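Local structure of pseudouridine synthase (2AUS) at residues A[72-78]-A[89-94]; A[95-101]-A[321-326]; A[66-71]-A[220-224]; A[50-56]-A[83-89]. The protein probably isomerises uridine to pseudouridine in RNA, as a Cbf5 member of the TruB family that also carries a PUA domain. One frame throughout, in Å; residues are numbered along the deposited sequence.

Interaction 1 (A[72-78]-A[89-94]); sequences LEKAGHG and LPVALE
Glu94 sets its CG opposite its own carbonyl carbon (chi1 -53°) and then folds at chi2 (-82°), which swings the carboxylate back onto the backbone amides of Glu73 and Lys74. The clasp lies at one end of a beta hairpin in which strand 75-77 runs antiparallel to strand 88-93. Glu94 OE1 accepts from Lys74 N at 2.9 Å and from Glu73 N at 3.1 Å; both amides come from the same face of the carboxylate, well above its plane. A glutamate suits this place because it is long enough to turn back and can offer one oxygen to two consecutive N-H groups. Its backbone joins in, Glu94 N reaching Lys74 O at 2.8 Å. Further along, Gly76 and Ala92 form a hydrogen-bonded pair, with Gly76 N 2.9 Å from Ala92 O and the return bond from Ala92 N to Gly76 O. Ala75 faces Leu93, and His77 faces Val91, as non-hydrogen-bonded pairs on the side of the sheet that meets helix 59-69, where the small Ala75 packs on Val63 and Lys67. Leu72 brings CD1 to within 3.6 Å of Leu93 CD2 and so extends this apolar layer past the strand. Pro90 has no N-H to give, but its O takes Gly78 N at 2.9 Å. His77 NE2 is hydrogen-bonded to Thr80 OG1, while His77 CB rests 4.0 Å from Leu89 CD1.

Interaction 2 (A[95-101]-A[321-326]); sequences RATRVVQ and EKVFMP
Phe324 pushes its ring against the backbone of the 3-10 segment 95-101, edge first. Its CE1 comes to 3.4 Å from Val99 N, while Arg95 O and Arg98 C lie at the ring edge. Val99 adds its CB, 3.9 Å from Phe324 CE1, so a flat aromatic fills a slot walled by backbone and a branched side chain. An alanine here is likely to open a gap beside Val99 and deprive the 3-10 segment of its main apolar partner across this contact. The rest is more exposed and mixes polar bonds with aliphatic packing. Arg95, bent at both chi2 and chi3, curls so that NH2 donates to Phe324 O at 3.0 Å, from 50° above the carbonyl plane; its NE has a weak bond to Tyr46 OH. At the other end Gln101 NE2 makes a weak bond of 3.3 Å to Glu321 OE1. Between them the aliphatic parts of Arg98 and Lys322 cross at about a right angle, Arg98 CG lying 3.9 Å from Lys322 CE; their cationic ends come close without bonding, Arg98 NH1 4.0 Å from Lys322 NZ. In the second shell, Val99 N bonded to Ala96 O shapes the turns, and a beta bulge sets Glu321 and Lys322 opposite Leu299. The whole joins the synthase domain to the PUA domain: Leu296 of strand 296-302 touches both Val99 and Phe324, and Ala92 of strand 88-93 backs Val99.

Interaction 3 (A[66-71]-A[220-224]); sequences IKRILN and LVDYY
This is helix-to-helix packing: the C-terminal end of helix 59-69, from Ile66 to Asn71, lies against Tyr224, Val221 and Leu220 of helix 217-228. The first helix ends in a Schellman motif with Asn71 as its C-prime residue at positive phi, a conformation that asparagine tolerates well; Leu72 N returns to Lys67 O to close it. Tyr224 is the aromatic plate against this ending. With its CG trans to the backbone N (chi1 -167°), the ring swings across so that one face receives Ile69 O, 3.4 Å above the ring plane and toward the rim. Over that same face sits Leu70 CA, in a CH-pi contact 4.1 Å from the Tyr224 ring centroid, and Leu70 CD2 touches Tyr224 CD2 at 3.6 Å. At the far end Asn71 ND2 makes a weak, bent bond of 3.2 Å to Tyr224 OH, its amide turned only 23° from the ring plane. An alanine in place of this tyrosine would probably uncover the helix end and leave the Asn71 amide without its weak partner across the contact. Compact apolar branches let the two helices come close where Ile69 and Val221 cross at about a right angle, Ile69 CD1 3.6 Å from Val221 CG2. Ile69 also packs on an aromatic side chain of another protein chain. Deeper in, Ile66 CG1 meets Leu220 CD1 at 4.1 Å.

Interaction 4 (A[50-56]-A[83-89]); sequences NLDKPPG and PKVSGVL
Lys53 rests its CB 3.9 Å from the CB of Leu89, on the face that these residues share in an antiparallel pair of strands, 47-53 against 88-93. From there the chain runs extended through chi3: CG passes Val85 O, CD lies 3.4 Å from Val85 O, and CE stays beside it. Only at the last torsion does it bend (chi4 -56°), turning NZ into a nest of carbonyls. NZ donates to Val85 O at 2.9 Å, nearly along the C=O axis, to Pro83 O at 3.0 Å, and to Pro54 O within its own segment; with Pro57 O, four carbonyls surround three N-H bonds, so at least one N-H is shared. A lysine suits the place because one buried tip can tie both chains together. Pro83 O also takes Gly56 N at 2.7 Å, from the face of its plane opposite NZ. Lys53 N reaches Gly87 O at 2.8 Å and Gly87 N returns to Lys53 O on a lone pair, with a weak second bond to Asp52 OD1. Gly56 and Gly87 have backbone angles that would jam a CB against the preceding carbonyl oxygen. Asp52 OD2 forms a salt bridge with Arg201, which also holds Ser86 OG. Segment 83-89 follows directly on the motif that in TruB-family enzymes carries the catalytic aspartate, so Lys53 NZ, by holding Pro83 O and Val85 O, probably helps to place the chain just after it. Asn50 gives its ND2 to Thr213 OG1 and the backbone O of Lys209, while its buried OD1 finds no polar partner and lies 3.4 Å from Val88 CG1.

Interactions 1 and 4 use the two edges of strand 88-93, which pairs with 75-77 in one and with 47-53 in the other; they share Leu89, their centres about 14 Å apart. Helix 59-69 packs on this sheet, and interaction 3 holds its end to helix 217-228. Ile66 of that contact meets both Val91 and Leu51, so interactions 1, 3 and 4 form one continuous core. Along the chain, interaction 1 is nested inside the loop closed by interaction 3, and interaction 4 crosses both. Thr97 O touches Ala92 CB at 3.3 Å, tying segment 95-101 to the hairpin; interaction 2 itself seats the PUA domain there, about 21 Å from interaction 3, centre to centre.

Interaction 1 (A[72-78]-A[89-94])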
# COMPACT_ATOMS: atom_id res chain seq x y z
N LEU A 72 -1.75 15.29 16.51
CA LEU A 72 -0.92 15.27 17.71
C LEU A 72 0.50 15.70 17.41
O LEU A 72 0.92 15.70 16.26
CB LEU A 72 -0.88 13.85 18.30
CG LEU A 72 -2.19 13.09 18.44
CD1 LEU A 72 -1.90 11.71 18.99
CD2 LEU A 72 -3.15 13.85 19.35
N GLU A 73 1.23 16.05 18.46
CA GLU A 73 2.62 16.46 18.34
C GLU A 73 3.51 15.26 18.65
O GLU A 73 4.52 15.04 18.00
CB GLU A 73 2.93 17.59 19.33
CG GLU A 73 2.24 18.91 18.99
CD GLU A 73 2.89 19.61 17.80
OE1 GLU A 73 3.32 18.90 16.86
OE2 GLU A 73 2.95 20.86 17.80
N LYS A 74 3.10 14.47 19.65
CA LYS A 74 3.86 13.30 20.08
C LYS A 74 2.99 12.06 20.26
O LYS A 74 1.80 12.15 20.55
CB LYS A 74 4.56 13.58 21.41
CG LYS A 74 5.51 14.76 21.40
CD LYS A 74 6.71 14.49 20.51
CE LYS A 74 7.65 15.70 20.46
NZ LYS A 74 8.85 15.42 19.61
N ALA A 75 3.62 10.90 20.11
CA ALA A 75 2.97 9.61 20.27
C ALA A 75 4.07 8.58 20.19
O ALA A 75 5.12 8.84 19.62
CB ALA A 75 1.95 9.37 19.16
N GLY A 76 3.85 7.41 20.78
CA GLY A 76 4.85 6.35 20.76
C GLY A 76 4.21 5.00 20.98
O GLY A 76 3.21 4.87 21.69
N HIS A 77 4.78 3.96 20.38
CA HIS A 77 4.22 2.63 20.54
C HIS A 77 4.98 1.79 21.55
O HIS A 77 6.14 2.05 21.86
CB HIS A 77 4.20 1.90 19.19
CG HIS A 77 5.56 1.57 18.66
ND1 HIS A 77 6.33 2.49 17.98
CD2 HIS A 77 6.29 0.43 18.70
CE1 HIS A 77 7.47 1.93 17.63
NE2 HIS A 77 7.47 0.68 18.06
N GLY A 78 4.30 0.78 22.07
CA GLY A 78 4.90 -0.12 23.02
C GLY A 78 5.00 -1.48 22.36
O GLY A 78 4.02 -1.97 21.81
N LEU A 89 -1.38 -3.12 19.13
CA LEU A 89 -0.26 -2.20 19.12
C LEU A 89 -0.62 -1.00 20.00
O LEU A 89 -1.28 -0.06 19.55
CB LEU A 89 0.05 -1.71 17.70
CG LEU A 89 1.24 -0.76 17.66
CD1 LEU A 89 2.52 -1.54 17.94
CD2 LEU A 89 1.33 -0.08 16.30
N PRO A 90 -0.21 -1.04 21.28
CA PRO A 90 -0.53 0.09 22.16
C PRO A 90 0.23 1.33 21.72
O PRO A 90 1.45 1.30 21.54
CB PRO A 90 -0.06 -0.40 23.53
CG PRO A 90 -0.21 -1.88 23.43
CD PRO A 90 0.34 -2.16 22.04
N VAL A 91 -0.49 2.42 21.52
CA VAL A 91 0.14 3.67 21.11
C VAL A 91 -0.22 4.75 22.13
O VAL A 91 -1.39 5.15 22.24
CB VAL A 91 -0.35 4.11 19.70
CG1 VAL A 91 0.38 5.38 19.27
CG2 VAL A 91 -0.08 3.00 18.69
N ALA A 92 0.78 5.19 22.89
CA ALA A 92 0.56 6.23 23.90
C ALA A 92 0.61 7.59 23.21
O ALA A 92 1.41 7.80 22.29
CB ALA A 92 1.64 6.13 24.99
N LEU A 93 -0.25 8.50 23.64
CA LEU A 93 -0.34 9.82 23.02
C LEU A 93 0.17 11.01 23.84
O LEU A 93 0.05 11.04 25.07
CB LEU A 93 -1.80 10.11 22.64
CG LEU A 93 -2.61 8.96 22.05
CD1 LEU A 93 -4.06 9.40 21.91
CD2 LEU A 93 -2.04 8.54 20.70
N GLU A 94 0.70 11.99 23.13
CA GLU A 94 1.18 13.23 23.71
C GLU A 94 1.92 13.08 25.04
O GLU A 94 2.98 12.46 25.11
CB GLU A 94 -0.01 14.18 23.88
CG GLU A 94 -0.82 14.38 22.60
CD GLU A 94 -0.21 15.42 21.65
OE1 GLU A 94 1.02 15.42 21.47
OE2 GLU A 94 -0.97 16.23 21.09

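Interaction 2 (A[95-101]-A[321-326])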
# COMPACT_ATOMS: atom_id res chain seq x y z
N ARG A 95 1.34 13.64 26.09
CA ARG A 95 1.93 13.61 27.43
C ARG A 95 2.11 12.22 28.03
O ARG A 95 2.92 12.03 28.93
CB ARG A 95 1.08 14.46 28.37
CG ARG A 95 1.09 15.95 28.04
CD ARG A 95 2.24 16.64 28.74
NE ARG A 95 2.20 16.37 30.18
CZ ARG A 95 3.09 16.83 31.06
NH1 ARG A 95 4.09 17.59 30.65
NH2 ARG A 95 2.97 16.51 32.34
N ALA A 96 1.35 11.24 27.53
CA ALA A 96 1.43 9.88 28.03
C ALA A 96 2.40 9.01 27.21
O ALA A 96 2.65 7.86 27.55
CB ALA A 96 0.06 9.24 28.01
N THR A 97 2.93 9.58 26.13
CA THR A 97 3.84 8.87 25.24
C THR A 97 4.78 7.88 25.90
O THR A 97 4.85 6.73 25.48
CB THR A 97 4.69 9.86 24.40
OG1 THR A 97 3.84 10.55 23.47
CG2 THR A 97 5.77 9.12 23.61
N ARG A 98 5.48 8.31 26.93
CA ARG A 98 6.45 7.45 27.61
C ARG A 98 5.86 6.36 28.51
O ARG A 98 6.60 5.54 29.05
CB ARG A 98 7.43 8.30 28.42
CG ARG A 98 8.09 9.43 27.65
CD ARG A 98 9.13 8.92 26.65
NE ARG A 98 9.76 10.00 25.88
CZ ARG A 98 10.37 11.06 26.42
NH1 ARG A 98 10.45 11.20 27.74
NH2 ARG A 98 10.92 11.99 25.64
N VAL A 99 4.53 6.34 28.68
CA VAL A 99 3.93 5.32 29.54
C VAL A 99 4.08 3.90 28.95
O VAL A 99 3.89 2.90 29.65
CB VAL A 99 2.43 5.61 29.82
CG1 VAL A 99 1.56 5.18 28.64
CG2 VAL A 99 2.00 4.92 31.10
N VAL A 100 4.43 3.81 27.67
CA VAL A 100 4.62 2.50 27.06
C VAL A 100 5.80 1.77 27.69
O VAL A 100 5.99 0.58 27.48
CB VAL A 100 4.85 2.59 25.52
CG1 VAL A 100 3.59 3.05 24.84
CG2 VAL A 100 6.00 3.53 25.22
N GLN A 101 6.60 2.50 28.47
CA GLN A 101 7.74 1.90 29.16
C GLN A 101 7.21 0.85 30.15
O GLN A 101 7.89 -0.12 30.48
CB GLN A 101 8.51 2.98 29.94
CG GLN A 101 9.76 2.46 30.67
CD GLN A 101 10.22 3.37 31.80
OE1 GLN A 101 10.22 4.60 31.66
NE2 GLN A 101 10.63 2.78 32.92
N GLU A 321 11.65 7.85 37.55
CA GLU A 321 12.32 7.87 36.25
C GLU A 321 11.55 8.71 35.24
O GLU A 321 12.15 9.28 34.33
CB GLU A 321 12.48 6.44 35.73
CG GLU A 321 13.15 5.52 36.72
CD GLU A 321 13.45 4.15 36.14
OE1 GLU A 321 12.53 3.53 35.57
OE2 GLU A 321 14.61 3.69 36.27
N LYS A 322 10.24 8.77 35.39
CA LYS A 322 9.42 9.56 34.48
C LYS A 322 8.14 10.05 35.16
O LYS A 322 7.42 9.26 35.77
CB LYS A 322 9.06 8.73 33.24
CG LYS A 322 8.04 9.40 32.31
CD LYS A 322 8.56 10.71 31.73
CE LYS A 322 7.47 11.42 30.94
NZ LYS A 322 7.93 12.72 30.40
N VAL A 323 7.89 11.35 35.06
CA VAL A 323 6.72 11.98 35.65
C VAL A 323 5.68 12.24 34.57
O VAL A 323 6.02 12.75 33.50
CB VAL A 323 7.08 13.33 36.33
CG1 VAL A 323 5.82 14.01 36.83
CG2 VAL A 323 8.04 13.10 37.49
N PHE A 324 4.43 11.89 34.85
CA PHE A 324 3.34 12.12 33.90
C PHE A 324 2.40 13.22 34.37
O PHE A 324 1.88 14.00 33.57
CB PHE A 324 2.56 10.82 33.69
CG PHE A 324 3.36 9.76 33.03
CD1 PHE A 324 3.55 9.77 31.66
CD2 PHE A 324 3.99 8.79 33.79
CE1 PHE A 324 4.37 8.83 31.03
CE2 PHE A 324 4.81 7.84 33.18
CZ PHE A 324 5.00 7.86 31.80
N MET A 325 2.19 13.29 35.67
CA MET A 325 1.31 14.27 36.30
C MET A 325 1.76 15.72 36.08
O MET A 325 2.88 16.08 36.43
CB MET A 325 1.27 13.97 37.80
CG MET A 325 0.49 14.96 38.66
SD MET A 325 -1.26 14.83 38.36
CE MET A 325 -1.56 13.14 38.96
N PRO A 326 0.91 16.57 35.47
CA PRO A 326 1.34 17.96 35.27
C PRO A 326 1.40 18.67 36.63
O PRO A 326 0.70 18.28 37.57
CB PRO A 326 0.27 18.53 34.34
CG PRO A 326 -0.96 17.72 34.70
CD PRO A 326 -0.40 16.32 34.85

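Interaction 3 (A[66-71]-A[220-224])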
# COMPACT_ATOMS: atom_id res chain seq x y z
N ILE A 66 -1.11 7.93 13.10
CA ILE A 66 -1.95 8.27 14.24
C ILE A 66 -1.76 9.74 14.63
O ILE A 66 -2.72 10.43 14.95
CB ILE A 66 -1.64 7.31 15.42
CG1 ILE A 66 -2.31 5.96 15.15
CG2 ILE A 66 -2.11 7.92 16.73
CD1 ILE A 66 -1.95 4.88 16.14
N LYS A 67 -0.52 10.22 14.59
CA LYS A 67 -0.24 11.61 14.93
C LYS A 67 -0.92 12.55 13.93
O LYS A 67 -1.44 13.60 14.31
CB LYS A 67 1.27 11.88 14.95
CG LYS A 67 2.03 11.03 15.97
CD LYS A 67 3.36 11.65 16.37
CE LYS A 67 4.32 11.75 15.21
NZ LYS A 67 5.60 12.41 15.61
N ARG A 68 -0.94 12.15 12.66
CA ARG A 68 -1.57 12.96 11.63
C ARG A 68 -3.08 12.96 11.79
O ARG A 68 -3.70 14.01 11.74
CB ARG A 68 -1.20 12.44 10.24
CG ARG A 68 0.30 12.43 9.98
CD ARG A 68 0.64 12.33 8.51
NE ARG A 68 2.09 12.29 8.32
CZ ARG A 68 2.82 11.18 8.34
NH1 ARG A 68 2.24 10.00 8.53
NH2 ARG A 68 4.14 11.25 8.20
N ILE A 69 -3.66 11.78 12.00
CA ILE A 69 -5.10 11.66 12.16
C ILE A 69 -5.63 12.44 13.35
O ILE A 69 -6.61 13.17 13.24
CB ILE A 69 -5.51 10.19 12.34
CG1 ILE A 69 -5.08 9.37 11.12
CG2 ILE A 69 -7.03 10.10 12.57
CD1 ILE A 69 -5.24 7.87 11.30
N LEU A 70 -4.97 12.29 14.50
CA LEU A 70 -5.43 12.97 15.70
C LEU A 70 -4.78 14.33 15.90
O LEU A 70 -4.93 14.94 16.95
CB LEU A 70 -5.19 12.08 16.92
CG LEU A 70 -5.79 10.66 16.84
CD1 LEU A 70 -5.48 9.90 18.13
CD2 LEU A 70 -7.30 10.75 16.62
N ASN A 71 -4.06 14.82 14.89
CA ASN A 71 -3.42 16.13 14.98
C ASN A 71 -2.62 16.26 16.27
O ASN A 71 -2.78 17.21 17.03
CB ASN A 71 -4.49 17.23 14.92
CG ASN A 71 -5.05 17.42 13.51
OD1 ASN A 71 -4.53 18.19 12.72
ND2 ASN A 71 -6.12 16.69 13.19
N LEU A 220 -10.37 5.45 14.04
CA LEU A 220 -9.84 6.71 14.56
C LEU A 220 -10.16 7.89 13.65
O LEU A 220 -10.51 8.97 14.13
CB LEU A 220 -8.33 6.62 14.76
CG LEU A 220 -7.85 5.73 15.90
CD1 LEU A 220 -6.33 5.82 16.01
CD2 LEU A 220 -8.50 6.18 17.21
N VAL A 221 -10.01 7.69 12.35
CA VAL A 221 -10.30 8.76 11.40
C VAL A 221 -11.76 9.16 11.52
O VAL A 221 -12.08 10.34 11.64
CB VAL A 221 -10.02 8.32 9.95
CG1 VAL A 221 -10.56 9.36 8.97
CG2 VAL A 221 -8.51 8.13 9.75
N ASP A 222 -12.65 8.17 11.52
CA ASP A 222 -14.08 8.46 11.61
C ASP A 222 -14.53 9.06 12.93
O ASP A 222 -15.35 9.98 12.96
CB ASP A 222 -14.88 7.20 11.30
CG ASP A 222 -14.59 6.64 9.93
OD1 ASP A 222 -13.96 7.36 9.12
OD2 ASP A 222 -14.98 5.49 9.65
N TYR A 223 -14.00 8.55 14.04
CA TYR A 223 -14.37 9.06 15.35
C TYR A 223 -13.86 10.49 15.56
O TYR A 223 -14.51 11.31 16.20
CB TYR A 223 -13.81 8.15 16.44
CG TYR A 223 -14.35 6.74 16.40
CD1 TYR A 223 -13.69 5.72 17.08
CD2 TYR A 223 -15.54 6.43 15.73
CE1 TYR A 223 -14.20 4.42 17.09
CE2 TYR A 223 -16.06 5.14 15.74
CZ TYR A 223 -15.38 4.14 16.43
OH TYR A 223 -15.86 2.85 16.45
N TYR A 224 -12.70 10.78 15.00
CA TYR A 224 -12.13 12.10 15.12
C TYR A 224 -13.01 13.07 14.34
O TYR A 224 -13.20 14.21 14.75
CB TYR A 224 -10.70 12.12 14.59
CG TYR A 224 -9.94 13.37 14.95
CD1 TYR A 224 -9.68 14.35 13.99
CD2 TYR A 224 -9.48 13.57 16.25
CE1 TYR A 224 -8.98 15.50 14.32
CE2 TYR A 224 -8.77 14.72 16.59
CZ TYR A 224 -8.53 15.68 15.62
OH TYR A 224 -7.83 16.82 15.95

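Interaction 4 (A[50-56]-A[83-89])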
# COMPACT_ATOMS: atom_id res chain seq x y z
N ASN A 50 -5.50 1.39 21.96
CA ASN A 50 -5.30 -0.05 21.80
C ASN A 50 -5.58 -0.27 20.32
O ASN A 50 -6.68 -0.62 19.91
CB ASN A 50 -6.28 -0.83 22.67
CG ASN A 50 -6.10 -2.33 22.56
OD1 ASN A 50 -5.04 -2.81 22.16
ND2 ASN A 50 -7.14 -3.07 22.90
N LEU A 51 -4.55 -0.03 19.51
CA LEU A 51 -4.68 -0.14 18.07
C LEU A 51 -4.43 -1.52 17.47
O LEU A 51 -3.54 -2.25 17.91
CB LEU A 51 -3.74 0.86 17.41
CG LEU A 51 -4.00 1.05 15.91
CD1 LEU A 51 -5.07 2.14 15.72
CD2 LEU A 51 -2.71 1.43 15.21
N ASP A 52 -5.22 -1.87 16.46
CA ASP A 52 -5.05 -3.13 15.75
C ASP A 52 -4.21 -2.74 14.56
O ASP A 52 -4.72 -2.20 13.58
CB ASP A 52 -6.39 -3.68 15.25
CG ASP A 52 -6.28 -5.10 14.66
OD1 ASP A 52 -5.16 -5.52 14.30
OD2 ASP A 52 -7.31 -5.79 14.56
N LYS A 53 -2.90 -2.96 14.67
CA LYS A 53 -1.99 -2.60 13.59
C LYS A 53 -2.29 -3.39 12.32
O LYS A 53 -2.50 -4.60 12.37
CB LYS A 53 -0.54 -2.86 14.02
CG LYS A 53 0.48 -2.67 12.90
CD LYS A 53 1.84 -3.20 13.29
CE LYS A 53 2.83 -3.07 12.14
NZ LYS A 53 2.33 -3.76 10.91
N PRO A 54 -2.34 -2.71 11.17
CA PRO A 54 -2.61 -3.45 9.94
C PRO A 54 -1.29 -3.98 9.40
O PRO A 54 -0.24 -3.38 9.62
CB PRO A 54 -3.22 -2.39 9.03
CG PRO A 54 -2.41 -1.18 9.40
CD PRO A 54 -2.36 -1.26 10.93
N PRO A 55 -1.31 -5.13 8.70
CA PRO A 55 -0.05 -5.65 8.16
C PRO A 55 0.42 -4.74 7.03
O PRO A 55 -0.40 -4.13 6.33
CB PRO A 55 -0.45 -7.03 7.65
CG PRO A 55 -1.85 -6.80 7.17
CD PRO A 55 -2.45 -5.97 8.29
N GLY A 56 1.73 -4.63 6.85
CA GLY A 56 2.26 -3.79 5.79
C GLY A 56 3.20 -2.72 6.31
O GLY A 56 4.42 -2.84 6.22
N PRO A 83 6.71 -5.22 10.32
CA PRO A 83 5.89 -4.79 9.19
C PRO A 83 4.76 -5.73 8.80
O PRO A 83 3.61 -5.30 8.66
CB PRO A 83 6.91 -4.62 8.07
CG PRO A 83 8.13 -4.16 8.82
CD PRO A 83 8.15 -5.11 10.00
N LYS A 84 5.07 -7.01 8.62
CA LYS A 84 4.09 -8.00 8.22
C LYS A 84 3.13 -8.43 9.32
O LYS A 84 2.10 -9.04 9.04
CB LYS A 84 4.78 -9.25 7.68
CG LYS A 84 5.73 -9.01 6.52
CD LYS A 84 6.44 -10.30 6.11
CE LYS A 84 7.50 -10.04 5.04
NZ LYS A 84 8.14 -11.30 4.55
N VAL A 85 3.46 -8.12 10.57
CA VAL A 85 2.62 -8.51 11.70
C VAL A 85 1.48 -7.55 12.01
O VAL A 85 1.63 -6.33 11.93
CB VAL A 85 3.48 -8.68 12.98
CG1 VAL A 85 2.62 -9.22 14.13
CG2 VAL A 85 4.65 -9.61 12.69
N SER A 86 0.32 -8.10 12.36
CA SER A 86 -0.83 -7.27 12.68
C SER A 86 -1.22 -7.49 14.14
O SER A 86 -0.62 -8.31 14.84
CB SER A 86 -2.01 -7.62 11.78
OG SER A 86 -2.55 -8.88 12.12
N GLY A 87 -2.23 -6.76 14.61
CA GLY A 87 -2.69 -6.93 15.97
C GLY A 87 -2.42 -5.82 16.97
O GLY A 87 -2.00 -4.71 16.62
N VAL A 88 -2.64 -6.15 18.23
CA VAL A 88 -2.49 -5.24 19.36
C VAL A 88 -1.21 -4.42 19.36
O VAL A 88 -0.11 -4.93 19.55
CB VAL A 88 -2.60 -6.01 20.68
CG1 VAL A 88 -2.45 -5.07 21.87
CG2 VAL A 88 -3.95 -6.72 20.73
N LEU A 89 -1.38 -3.12 19.13
CA LEU A 89 -0.26 -2.20 19.12
C LEU A 89 -0.62 -1.00 20.00
O LEU A 89 -1.28 -0.06 19.55
CB LEU A 89 0.05 -1.71 17.70
CG LEU A 89 1.24 -0.76 17.66
CD1 LEU A 89 2.52 -1.54 17.94
CD2 LEU A 89 1.33 -0.08 16.30